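Local coordinates for hydroxyethylphosphonate dioxygenase (Streptomyces albus, PDB 6B9R), which probably catalyses the iron-dependent oxidative cleavage of 2-hydroxyethylphosphonate to hydroxymethylphosphonate, using dioxygen, at residues L86-V91 and D394-I399; S97-E102 and Y111-M116; S121-W126 and A205-G210; Y156-V161 and P200-A205. All blocks are in the same frame, centred on the assembly; numbering follows the deposited sequence.

Contact 1: L86-V91 and D394-I399; sequences LRMMRV and DSAYVI
Asp394 and Arg90 each turn CG anti to their own carbonyl carbon, and a bend in Arg90 (chi2 -60°) turns CD toward the carboxylate, 3.4 Å from Asp394 OD2. The two side chains cross obliquely, and Arg90 NH1 makes a salt bridge to Asp394 OD2 at 2.9 Å. Asp394 OD2 lies close to the guanidinium plane, but the nitrogen meets it from above the carboxylate plane, the two groups being turned 58° apart. The second oxygen does different work: Val91 N donates to Asp394 OD1 at 3.0 Å, nearly in line with the C-O bond. Because Arg90 is the N-cap of helix 91-96, this carboxylate sits at the start of a helix, which would tend to stabilise its negative charge. Arg90 NH1 also reaches Arg389 O, and Asp394 OD2 accepts from Glu391 N, so the bridge is a small network rather than an isolated pair.

Beyond it the strands run antiparallel, with Arg87 and Tyr397 bonded in both directions and Met89 and Ser395 likewise, the shortest link being Met89 N to Ser395 O at 2.8 Å. On the face shared by Leu86, Met88, Ala396 and Val398, Leu86 divides its methyls: CD1 touches Val398 CG2 at 3.7 Å and CD2 reaches Ala396 CB at 4.1 Å. Met89 CB packs beside Ser395 OG, which takes its own hydrogen bond from Ala115 N.

Strand 86-89 forms the outermost strand of its sheet within the chain. Strand 395-398 separates it from strand 364-369, while Val377 of strand 375-381 packs on Leu86 and Met88.

Contact 2: S97-E102 and Y111-M116; sequences SSRIIE and YRDTAM. With 2HE ((2-hydroxyethyl)phosphonic acid), chain F.
The beta hairpin of strands 99-103 and 106-113 is fastened near its open end by the hydrogen-bonded pair Arg99 and Tyr111. Arg99 N donates to Tyr111 O at 2.9 Å. In return, Tyr111 N donates to Arg99 O at 2.7 Å. Arg99 bends at chi2 and chi3, and its guanidinium comes to rest with one face over Tyr111 CB, NH1 lying 3.5 Å from that carbon. Several bonds fix its rotation: NE and NH2 together grip Ser97 O side-on, while NH2 also forms a salt bridge with Asp113 OD1 at 2.9 Å and another with Glu125. The backbone of Asp113 is tied down as well, its N donating to Ser97 OG at 2.8 Å, Ser97 OG being bonded also to Ser94 O. An alanine in place of Arg99 would probably leave Ser97 O and Asp113 OD1 without these donors, and Asp113 and Glu125 without the guanidinium that bonds to both.

Further along, Ile101 CD1 packs against Tyr111 CE1 at 3.6 Å. The phenol OH of Tyr111 gives a very short bond, 2.5 Å, to O2 of the bound 2-hydroxyethylphosphonate, that oxygen lying at the edge of the ring, in its plane.

Helix 91-96 leads into the hairpin, strand 123-129 borders its inner strand, and the second subunit reaches it too: Arg30 of that subunit pairs with Asp113, and its Trp449 packs on Tyr111.

Contact 3: S121-W126 and A205-G210; sequences SYRPEW and ALTYGG
Strands 123-126 and 205-208 run antiparallel, 167° between their directions, with Arg123 facing Thr207 and Glu125 facing Ala205 in hydrogen-bonded pairs. The Glu125 pair is regular, Glu125 N to Ala205 O being 2.9 Å and Ala205 N to Glu125 O 2.8 Å. In the other, Arg123 N donates to Thr207 O in an almost straight bond of 2.7 Å, whereas the return bond from Thr207 N to Arg123 O is weak at 3.3 Å. The hydroxyl of Thr207 adds a second, shorter bond to the same oxygen: OG1 stands between its own backbone N and carbonyl carbon (chi1 69°), and from there donates to Arg123 O at 2.8 Å. One carbonyl oxygen is thus held by the amide and side chain of a single residue.

Between these pairs, Pro124, which has no N-H to give, occupies a non-hydrogen-bonded position opposite Leu206, and its CB packs against Leu206 CD2 at 3.5 Å. At the far end Ser121 OG accepts a hydrogen bond from Gly209 N at 3.1 Å, tying the loop before one strand to the loop after the other.

The two faces differ. Pro124 and Leu206 pack on Tyr366 of the other sheet, whereas Ala205 and Thr207 look toward the bound substrate and iron, beside Gln153, which with His149 and His190 ligates the metal. A ladder of antiparallel strands forming one wall beside the metal site is consistent with the cupin barrel of this enzyme family.

Contact 4: Y156-V161 and P200-A205; sequences YFVGPV and PAYILA
The ring of Tyr202 carries Val158 on one face, CB standing 3.8 Å from the ring centroid and only 13° off its normal, a CH-pi contact. The two methyls of the valine splay over different rim atoms, CG1 reaching Tyr202 CE1 at 3.6 Å and CG2 reaching Tyr202 CE2 at 3.7 Å. Leu204 CD2 lies at the ring edge, in plane, and Trp126 also meets the ring. A serine in place of Tyr202 would probably open a gap over the Val158 isopropyl group and deprive Trp126 of its aromatic neighbour.

On the opposite face of the sheet Phe157 and Ile203 lie side by side, Phe157 CD1 being 3.6 Å from Ile203 CG2. Paired backbone bonds join Tyr156 to Leu204 and Val158 to Tyr202. Where the strand ends, Gly159 has positive phi, and a CB there would collide with Pro200 O. Pro160 then centres an inverse gamma turn, closed by Val161 N to Gly159 O at 2.9 Å.

The chain thus reverses sharply beyond Val158, and Val161 comes back to pack on Ala201 and Ile203. Ile203, touching Ile127 and Phe192, belongs to the apolar wall beside the substrate, on the metal-bearing side of a cupin-like barrel.

Contacts 2, 3 and 4 are steps across one antiparallel sheet: contact 3 and contact 4 share strand 202-208, while strand 106-113 of contact 2 borders strand 123-129 of contact 3. Contact 1 belongs to the other sheet, yet Ser395 and Arg87 bond to the backbone of 111-116. Burial and chemistry vary together. Contacts 3 and 4 are largely buried, 3 relying on backbone and hydroxyl bonds near the iron and 4 on aromatic and aliphatic packing. Contacts 1 and 2 are only partly buried and each adds an arginine–aspartate bridge, beside a helix start in 1 and facing the second subunit in 2, where the substrate is also touched.

Contact 1: L86-V91 and D394-I399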
# COMPACT_ATOMS: atom_id res chain seq x y z
N LEU A 86 -7.95 0.68 21.99
CA LEU A 86 -7.20 -0.43 22.55
C LEU A 86 -8.24 -1.45 23.00
O LEU A 86 -9.30 -1.06 23.51
CB LEU A 86 -6.32 0.02 23.73
CG LEU A 86 -5.32 -0.96 24.37
CD1 LEU A 86 -4.07 -0.24 24.95
CD2 LEU A 86 -5.98 -1.80 25.47
N ARG A 87 -7.98 -2.72 22.77
CA ARG A 87 -8.89 -3.76 23.25
C ARG A 87 -8.09 -4.91 23.82
O ARG A 87 -7.08 -5.32 23.25
CB ARG A 87 -9.82 -4.26 22.14
CG ARG A 87 -10.73 -5.40 22.58
CD ARG A 87 -11.75 -5.78 21.50
NE ARG A 87 -11.29 -5.53 20.13
CZ ARG A 87 -10.48 -6.33 19.44
NH1 ARG A 87 -10.01 -7.45 19.97
NH2 ARG A 87 -10.14 -6.00 18.20
N MET A 88 -8.54 -5.44 24.96
CA MET A 88 -7.89 -6.55 25.61
C MET A 88 -8.63 -7.84 25.30
O MET A 88 -9.85 -7.85 25.10
CB MET A 88 -7.82 -6.35 27.13
CG MET A 88 -7.18 -5.03 27.50
SD MET A 88 -7.14 -4.69 29.27
CE MET A 88 -6.15 -3.20 29.21
N MET A 89 -7.88 -8.93 25.28
CA MET A 89 -8.43 -10.27 25.19
C MET A 89 -7.96 -11.08 26.38
O MET A 89 -6.79 -10.98 26.79
CB MET A 89 -8.00 -10.94 23.89
CG MET A 89 -8.64 -12.30 23.68
SD MET A 89 -8.15 -12.98 22.09
CE MET A 89 -9.09 -14.50 22.15
N ARG A 90 -8.85 -11.88 26.97
CA ARG A 90 -8.56 -12.57 28.21
C ARG A 90 -8.14 -14.02 27.97
O ARG A 90 -8.58 -14.66 27.00
CB ARG A 90 -9.78 -12.57 29.15
CG ARG A 90 -10.40 -11.19 29.39
CD ARG A 90 -9.40 -10.24 30.02
NE ARG A 90 -9.97 -8.91 30.22
CZ ARG A 90 -9.28 -7.87 30.68
NH1 ARG A 90 -8.00 -8.00 30.96
NH2 ARG A 90 -9.88 -6.69 30.83
N VAL A 91 -7.33 -14.54 28.88
CA VAL A 91 -6.92 -15.95 28.91
C VAL A 91 -8.10 -16.88 28.67
O VAL A 91 -7.99 -17.82 27.87
CB VAL A 91 -6.27 -16.29 30.26
CG1 VAL A 91 -6.09 -17.80 30.39
CG2 VAL A 91 -4.96 -15.60 30.39
N ASP A 394 -3.12 -12.55 29.28
CA ASP A 394 -3.99 -11.65 28.53
C ASP A 394 -3.20 -10.97 27.41
O ASP A 394 -1.97 -10.88 27.45
CB ASP A 394 -4.58 -10.57 29.45
CG ASP A 394 -5.67 -11.08 30.38
OD1 ASP A 394 -6.05 -12.27 30.31
OD2 ASP A 394 -6.16 -10.26 31.20
N SER A 395 -3.92 -10.48 26.40
CA SER A 395 -3.26 -9.78 25.30
C SER A 395 -4.07 -8.54 24.96
O SER A 395 -5.19 -8.34 25.43
CB SER A 395 -3.09 -10.70 24.08
OG SER A 395 -4.32 -11.36 23.77
N ALA A 396 -3.48 -7.67 24.14
CA ALA A 396 -4.20 -6.47 23.73
C ALA A 396 -3.79 -6.08 22.32
O ALA A 396 -2.68 -6.38 21.86
CB ALA A 396 -3.95 -5.30 24.69
N TYR A 397 -4.71 -5.41 21.64
CA TYR A 397 -4.47 -4.82 20.34
C TYR A 397 -4.64 -3.31 20.46
O TYR A 397 -5.57 -2.84 21.12
CB TYR A 397 -5.44 -5.37 19.29
CG TYR A 397 -5.43 -4.50 18.07
CD1 TYR A 397 -4.32 -4.46 17.24
CD2 TYR A 397 -6.51 -3.68 17.79
CE1 TYR A 397 -4.29 -3.65 16.13
CE2 TYR A 397 -6.50 -2.86 16.68
CZ TYR A 397 -5.39 -2.85 15.86
OH TYR A 397 -5.37 -2.01 14.76
N VAL A 398 -3.73 -2.54 19.83
CA VAL A 398 -3.72 -1.08 19.88
C VAL A 398 -3.62 -0.54 18.46
O VAL A 398 -2.74 -0.94 17.70
CB VAL A 398 -2.55 -0.54 20.72
CG1 VAL A 398 -2.79 0.92 21.10
CG2 VAL A 398 -2.30 -1.42 21.98
N ILE A 399 -4.52 0.39 18.10
CA ILE A 399 -4.47 1.02 16.78
C ILE A 399 -3.33 2.03 16.76
O ILE A 399 -2.85 2.46 17.83
CB ILE A 399 -5.80 1.70 16.41
CG1 ILE A 399 -6.05 2.97 17.25
CG2 ILE A 399 -6.95 0.70 16.47
CD1 ILE A 399 -7.28 3.81 16.78

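Contact 2: S97-E102 and Y111-M116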
# COMPACT_ATOMS: atom_id res chain seq x y z
N SER A 97 -10.80 -20.63 22.46
CA SER A 97 -10.45 -20.76 21.05
C SER A 97 -9.55 -21.95 20.75
O SER A 97 -9.07 -22.08 19.62
CB SER A 97 -9.75 -19.48 20.58
OG SER A 97 -8.42 -19.46 21.08
N SER A 98 -9.29 -22.81 21.74
CA SER A 98 -8.28 -23.85 21.61
C SER A 98 -8.58 -24.80 20.45
O SER A 98 -9.72 -25.24 20.26
CB SER A 98 -8.19 -24.66 22.90
OG SER A 98 -7.40 -25.82 22.72
N ARG A 99 -7.53 -25.13 19.69
CA ARG A 99 -7.55 -26.16 18.66
C ARG A 99 -6.32 -27.04 18.85
O ARG A 99 -5.20 -26.53 18.95
CB ARG A 99 -7.52 -25.56 17.25
CG ARG A 99 -8.84 -25.05 16.74
CD ARG A 99 -8.65 -23.75 16.00
NE ARG A 99 -8.29 -22.69 16.93
CZ ARG A 99 -7.26 -21.86 16.80
NH1 ARG A 99 -6.46 -21.95 15.74
NH2 ARG A 99 -7.04 -20.94 17.73
N ILE A 100 -6.53 -28.35 18.89
CA ILE A 100 -5.44 -29.32 18.90
C ILE A 100 -5.41 -29.97 17.54
O ILE A 100 -6.44 -30.43 17.04
CB ILE A 100 -5.62 -30.37 20.01
CG1 ILE A 100 -5.51 -29.71 21.39
CG2 ILE A 100 -4.60 -31.48 19.85
CD1 ILE A 100 -6.03 -30.55 22.51
N ILE A 101 -4.24 -29.98 16.91
CA ILE A 101 -4.06 -30.57 15.59
C ILE A 101 -3.03 -31.68 15.70
O ILE A 101 -1.95 -31.49 16.29
CB ILE A 101 -3.65 -29.52 14.55
CG1 ILE A 101 -4.78 -28.50 14.37
CG2 ILE A 101 -3.32 -30.19 13.22
CD1 ILE A 101 -4.62 -27.58 13.18
N GLU A 102 -3.37 -32.84 15.15
CA GLU A 102 -2.49 -33.99 15.15
C GLU A 102 -1.68 -34.01 13.86
O GLU A 102 -2.17 -33.62 12.80
CB GLU A 102 -3.29 -35.28 15.28
CG GLU A 102 -4.28 -35.28 16.43
CD GLU A 102 -4.64 -36.68 16.88
OE1 GLU A 102 -5.09 -36.84 18.04
OE2 GLU A 102 -4.47 -37.63 16.08
N TYR A 111 -3.27 -24.79 19.49
CA TYR A 111 -3.36 -23.38 19.11
C TYR A 111 -4.38 -22.65 19.96
O TYR A 111 -5.44 -23.19 20.28
CB TYR A 111 -3.79 -23.22 17.65
CG TYR A 111 -2.92 -23.84 16.58
CD1 TYR A 111 -3.10 -25.17 16.20
CD2 TYR A 111 -1.97 -23.08 15.90
CE1 TYR A 111 -2.34 -25.73 15.20
CE2 TYR A 111 -1.20 -23.64 14.90
CZ TYR A 111 -1.39 -24.97 14.55
OH TYR A 111 -0.63 -25.53 13.55
N ARG A 112 -4.07 -21.40 20.30
CA ARG A 112 -5.02 -20.51 20.97
C ARG A 112 -4.91 -19.12 20.34
O ARG A 112 -3.80 -18.60 20.19
CB ARG A 112 -4.74 -20.44 22.48
CG ARG A 112 -5.01 -21.74 23.22
CD ARG A 112 -4.79 -21.61 24.72
NE ARG A 112 -4.76 -22.91 25.37
CZ ARG A 112 -4.26 -23.13 26.58
NH1 ARG A 112 -3.74 -22.13 27.28
NH2 ARG A 112 -4.27 -24.35 27.09
N ASP A 113 -6.05 -18.53 19.98
CA ASP A 113 -6.03 -17.14 19.53
C ASP A 113 -5.62 -16.22 20.66
O ASP A 113 -5.96 -16.44 21.83
CB ASP A 113 -7.41 -16.69 19.04
CG ASP A 113 -7.91 -17.47 17.86
OD1 ASP A 113 -7.11 -18.08 17.14
OD2 ASP A 113 -9.14 -17.47 17.67
N THR A 114 -4.94 -15.14 20.29
CA THR A 114 -4.76 -13.97 21.15
C THR A 114 -5.29 -12.74 20.40
O THR A 114 -5.93 -12.86 19.35
CB THR A 114 -3.30 -13.84 21.59
OG1 THR A 114 -2.44 -13.69 20.46
CG2 THR A 114 -2.87 -15.07 22.37
N ALA A 115 -5.06 -11.55 20.97
CA ALA A 115 -5.79 -10.36 20.54
C ALA A 115 -5.59 -10.07 19.06
O ALA A 115 -4.46 -9.98 18.58
CB ALA A 115 -5.37 -9.15 21.37
N MET A 116 -6.71 -9.91 18.34
CA MET A 116 -6.73 -9.63 16.91
C MET A 116 -7.74 -8.53 16.62
O MET A 116 -8.56 -8.19 17.48
CB MET A 116 -7.12 -10.86 16.10
CG MET A 116 -6.07 -11.87 16.01
SD MET A 116 -6.50 -13.26 14.97
CE MET A 116 -7.27 -14.34 16.17
O3 2HE F . 2.63 -22.54 11.18
P 2HE F . 2.35 -23.78 11.94
O1 2HE F . 2.79 -25.07 11.09
O2 2HE F . 0.78 -23.89 12.32
CA 2HE F . 3.35 -23.67 13.44
CB 2HE F . 3.30 -22.21 13.90
O4 2HE F . 4.17 -21.38 13.12

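Contact 3: S121-W126 and A205-G210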
# COMPACT_ATOMS: atom_id res chain seq x y z
N SER A 121 -3.49 -6.64 10.43
CA SER A 121 -3.16 -7.92 9.80
C SER A 121 -2.61 -8.97 10.76
O SER A 121 -2.23 -10.06 10.30
CB SER A 121 -2.14 -7.71 8.68
OG SER A 121 -0.90 -7.34 9.22
N TYR A 122 -2.52 -8.69 12.06
CA TYR A 122 -1.99 -9.69 12.98
C TYR A 122 -2.80 -10.96 12.90
O TYR A 122 -4.04 -10.92 12.84
CB TYR A 122 -2.04 -9.23 14.43
CG TYR A 122 -1.19 -8.07 14.82
CD1 TYR A 122 0.19 -8.21 14.98
CD2 TYR A 122 -1.77 -6.84 15.10
CE1 TYR A 122 0.97 -7.12 15.36
CE2 TYR A 122 -1.01 -5.77 15.49
CZ TYR A 122 0.36 -5.91 15.62
OH TYR A 122 1.10 -4.82 16.02
N ARG A 123 -2.11 -12.10 12.92
CA ARG A 123 -2.71 -13.41 13.21
C ARG A 123 -1.85 -14.05 14.29
O ARG A 123 -1.02 -14.92 14.01
CB ARG A 123 -2.80 -14.27 11.95
CG ARG A 123 -3.80 -13.73 10.91
CD ARG A 123 -5.23 -13.91 11.38
NE ARG A 123 -6.21 -13.46 10.37
CZ ARG A 123 -6.63 -12.20 10.26
NH1 ARG A 123 -6.16 -11.28 11.07
NH2 ARG A 123 -7.52 -11.88 9.33
N PRO A 124 -2.03 -13.63 15.55
CA PRO A 124 -1.10 -14.05 16.61
C PRO A 124 -1.62 -15.22 17.41
O PRO A 124 -2.66 -15.12 18.07
CB PRO A 124 -0.99 -12.79 17.47
CG PRO A 124 -2.39 -12.19 17.38
CD PRO A 124 -2.94 -12.58 16.02
N GLU A 125 -0.91 -16.34 17.38
CA GLU A 125 -1.36 -17.56 18.04
C GLU A 125 -0.36 -17.93 19.13
O GLU A 125 0.86 -17.89 18.91
CB GLU A 125 -1.52 -18.72 17.04
CG GLU A 125 -2.51 -18.43 15.91
CD GLU A 125 -3.96 -18.63 16.32
OE1 GLU A 125 -4.34 -19.77 16.63
OE2 GLU A 125 -4.72 -17.63 16.34
N TRP A 126 -0.89 -18.24 20.31
CA TRP A 126 -0.18 -19.02 21.30
C TRP A 126 -0.20 -20.47 20.84
O TRP A 126 -1.26 -20.98 20.45
CB TRP A 126 -0.89 -18.85 22.65
CG TRP A 126 -0.39 -19.66 23.82
CD1 TRP A 126 0.41 -19.23 24.83
CD2 TRP A 126 -0.71 -21.04 24.11
NE1 TRP A 126 0.62 -20.25 25.73
CE2 TRP A 126 -0.05 -21.37 25.31
CE3 TRP A 126 -1.47 -22.02 23.47
CZ2 TRP A 126 -0.13 -22.64 25.89
CZ3 TRP A 126 -1.55 -23.29 24.04
CH2 TRP A 126 -0.89 -23.58 25.24
N ALA A 205 3.50 -17.20 18.31
CA ALA A 205 3.69 -17.14 16.86
C ALA A 205 2.87 -15.97 16.34
O ALA A 205 1.67 -16.10 16.08
CB ALA A 205 3.27 -18.45 16.20
N LEU A 206 3.51 -14.80 16.21
CA LEU A 206 2.83 -13.58 15.84
C LEU A 206 3.01 -13.36 14.34
O LEU A 206 3.90 -12.65 13.88
CB LEU A 206 3.37 -12.40 16.67
CG LEU A 206 3.52 -12.63 18.19
CD1 LEU A 206 3.92 -11.34 18.92
CD2 LEU A 206 2.26 -13.22 18.80
N THR A 207 2.14 -14.00 13.56
CA THR A 207 2.19 -13.79 12.12
C THR A 207 1.44 -12.52 11.73
O THR A 207 0.54 -12.06 12.44
CB THR A 207 1.62 -14.99 11.35
OG1 THR A 207 0.21 -15.08 11.55
CG2 THR A 207 2.27 -16.30 11.80
N TYR A 208 1.84 -11.94 10.60
CA TYR A 208 1.28 -10.68 10.14
C TYR A 208 1.61 -10.52 8.66
O TYR A 208 2.42 -11.27 8.09
CB TYR A 208 1.80 -9.50 10.98
CG TYR A 208 3.26 -9.13 10.72
CD1 TYR A 208 4.29 -9.83 11.35
CD2 TYR A 208 3.60 -8.07 9.88
CE1 TYR A 208 5.62 -9.50 11.13
CE2 TYR A 208 4.94 -7.73 9.64
CZ TYR A 208 5.95 -8.46 10.28
OH TYR A 208 7.28 -8.14 10.08
N GLY A 209 0.94 -9.56 8.02
CA GLY A 209 0.96 -9.50 6.57
C GLY A 209 1.62 -8.26 5.96
O GLY A 209 2.57 -8.38 5.19
N GLY A 210 1.10 -7.09 6.24
CA GLY A 210 1.68 -5.94 5.59
C GLY A 210 1.21 -5.69 4.17
O GLY A 210 0.06 -5.91 3.79

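Contact 4: Y156-V161 and P200-A205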
# COMPACT_ATOMS: atom_id res chain seq x y z
N TYR A 156 8.32 -15.79 19.33
CA TYR A 156 8.97 -15.66 20.63
C TYR A 156 8.90 -16.99 21.35
O TYR A 156 7.82 -17.59 21.43
CB TYR A 156 8.29 -14.57 21.46
CG TYR A 156 8.90 -14.40 22.82
CD1 TYR A 156 9.98 -13.56 23.01
CD2 TYR A 156 8.39 -15.09 23.92
CE1 TYR A 156 10.55 -13.41 24.27
CE2 TYR A 156 8.95 -14.95 25.17
CZ TYR A 156 10.03 -14.11 25.34
OH TYR A 156 10.58 -13.96 26.59
N PHE A 157 10.04 -17.47 21.88
CA PHE A 157 10.13 -18.82 22.44
C PHE A 157 10.05 -18.81 23.97
O PHE A 157 10.66 -17.97 24.62
CB PHE A 157 11.43 -19.49 21.99
CG PHE A 157 11.51 -19.71 20.51
CD1 PHE A 157 10.95 -20.84 19.94
CD2 PHE A 157 12.14 -18.79 19.69
CE1 PHE A 157 11.02 -21.06 18.57
CE2 PHE A 157 12.22 -18.99 18.32
CZ PHE A 157 11.65 -20.13 17.75
N VAL A 158 9.29 -19.76 24.52
CA VAL A 158 9.25 -20.01 25.96
C VAL A 158 9.60 -21.48 26.19
O VAL A 158 8.93 -22.37 25.66
CB VAL A 158 7.87 -19.69 26.58
CG1 VAL A 158 7.89 -20.00 28.08
CG2 VAL A 158 7.47 -18.22 26.32
N GLY A 159 10.64 -21.72 26.99
CA GLY A 159 11.02 -23.07 27.32
C GLY A 159 11.87 -23.71 26.24
O GLY A 159 12.27 -23.05 25.26
N PRO A 160 12.17 -25.00 26.40
CA PRO A 160 13.12 -25.69 25.50
C PRO A 160 12.47 -26.13 24.19
O PRO A 160 12.21 -27.32 23.94
CB PRO A 160 13.58 -26.87 26.36
CG PRO A 160 12.38 -27.19 27.21
CD PRO A 160 11.75 -25.85 27.53
N VAL A 161 12.21 -25.16 23.32
CA VAL A 161 11.60 -25.38 22.02
C VAL A 161 12.69 -25.52 20.96
O VAL A 161 13.64 -24.73 20.93
CB VAL A 161 10.64 -24.22 21.66
CG1 VAL A 161 10.13 -24.38 20.23
CG2 VAL A 161 9.47 -24.17 22.66
N PRO A 200 7.15 -26.26 30.61
CA PRO A 200 6.35 -25.65 29.53
C PRO A 200 7.21 -25.35 28.31
O PRO A 200 8.34 -24.86 28.43
CB PRO A 200 5.81 -24.37 30.17
CG PRO A 200 5.81 -24.67 31.65
CD PRO A 200 6.98 -25.54 31.89
N ALA A 201 6.67 -25.66 27.13
CA ALA A 201 7.37 -25.42 25.87
C ALA A 201 6.34 -24.90 24.88
O ALA A 201 5.50 -25.67 24.42
CB ALA A 201 8.05 -26.68 25.35
N TYR A 202 6.39 -23.60 24.59
CA TYR A 202 5.41 -23.01 23.69
C TYR A 202 5.99 -21.77 23.04
O TYR A 202 7.10 -21.33 23.37
CB TYR A 202 4.10 -22.71 24.43
CG TYR A 202 4.20 -21.71 25.57
CD1 TYR A 202 4.49 -22.12 26.87
CD2 TYR A 202 3.95 -20.36 25.35
CE1 TYR A 202 4.55 -21.21 27.91
CE2 TYR A 202 4.02 -19.44 26.40
CZ TYR A 202 4.32 -19.88 27.67
OH TYR A 202 4.38 -18.97 28.71
N ILE A 203 5.25 -21.22 22.07
CA ILE A 203 5.67 -20.03 21.36
C ILE A 203 4.50 -19.05 21.29
O ILE A 203 3.33 -19.43 21.37
CB ILE A 203 6.18 -20.33 19.94
CG1 ILE A 203 5.05 -20.88 19.05
CG2 ILE A 203 7.40 -21.26 19.97
CD1 ILE A 203 5.52 -21.27 17.66
N LEU A 204 4.84 -17.79 21.15
CA LEU A 204 3.91 -16.78 20.66
C LEU A 204 4.29 -16.58 19.20
O LEU A 204 5.30 -15.94 18.89
CB LEU A 204 3.99 -15.49 21.47
CG LEU A 204 3.21 -15.44 22.79
CD1 LEU A 204 1.70 -15.50 22.56
CD2 LEU A 204 3.63 -16.54 23.76
N ALA A 205 3.50 -17.20 18.31
CA ALA A 205 3.69 -17.14 16.86
C ALA A 205 2.87 -15.97 16.34
O ALA A 205 1.67 -16.10 16.08
CB ALA A 205 3.27 -18.45 16.20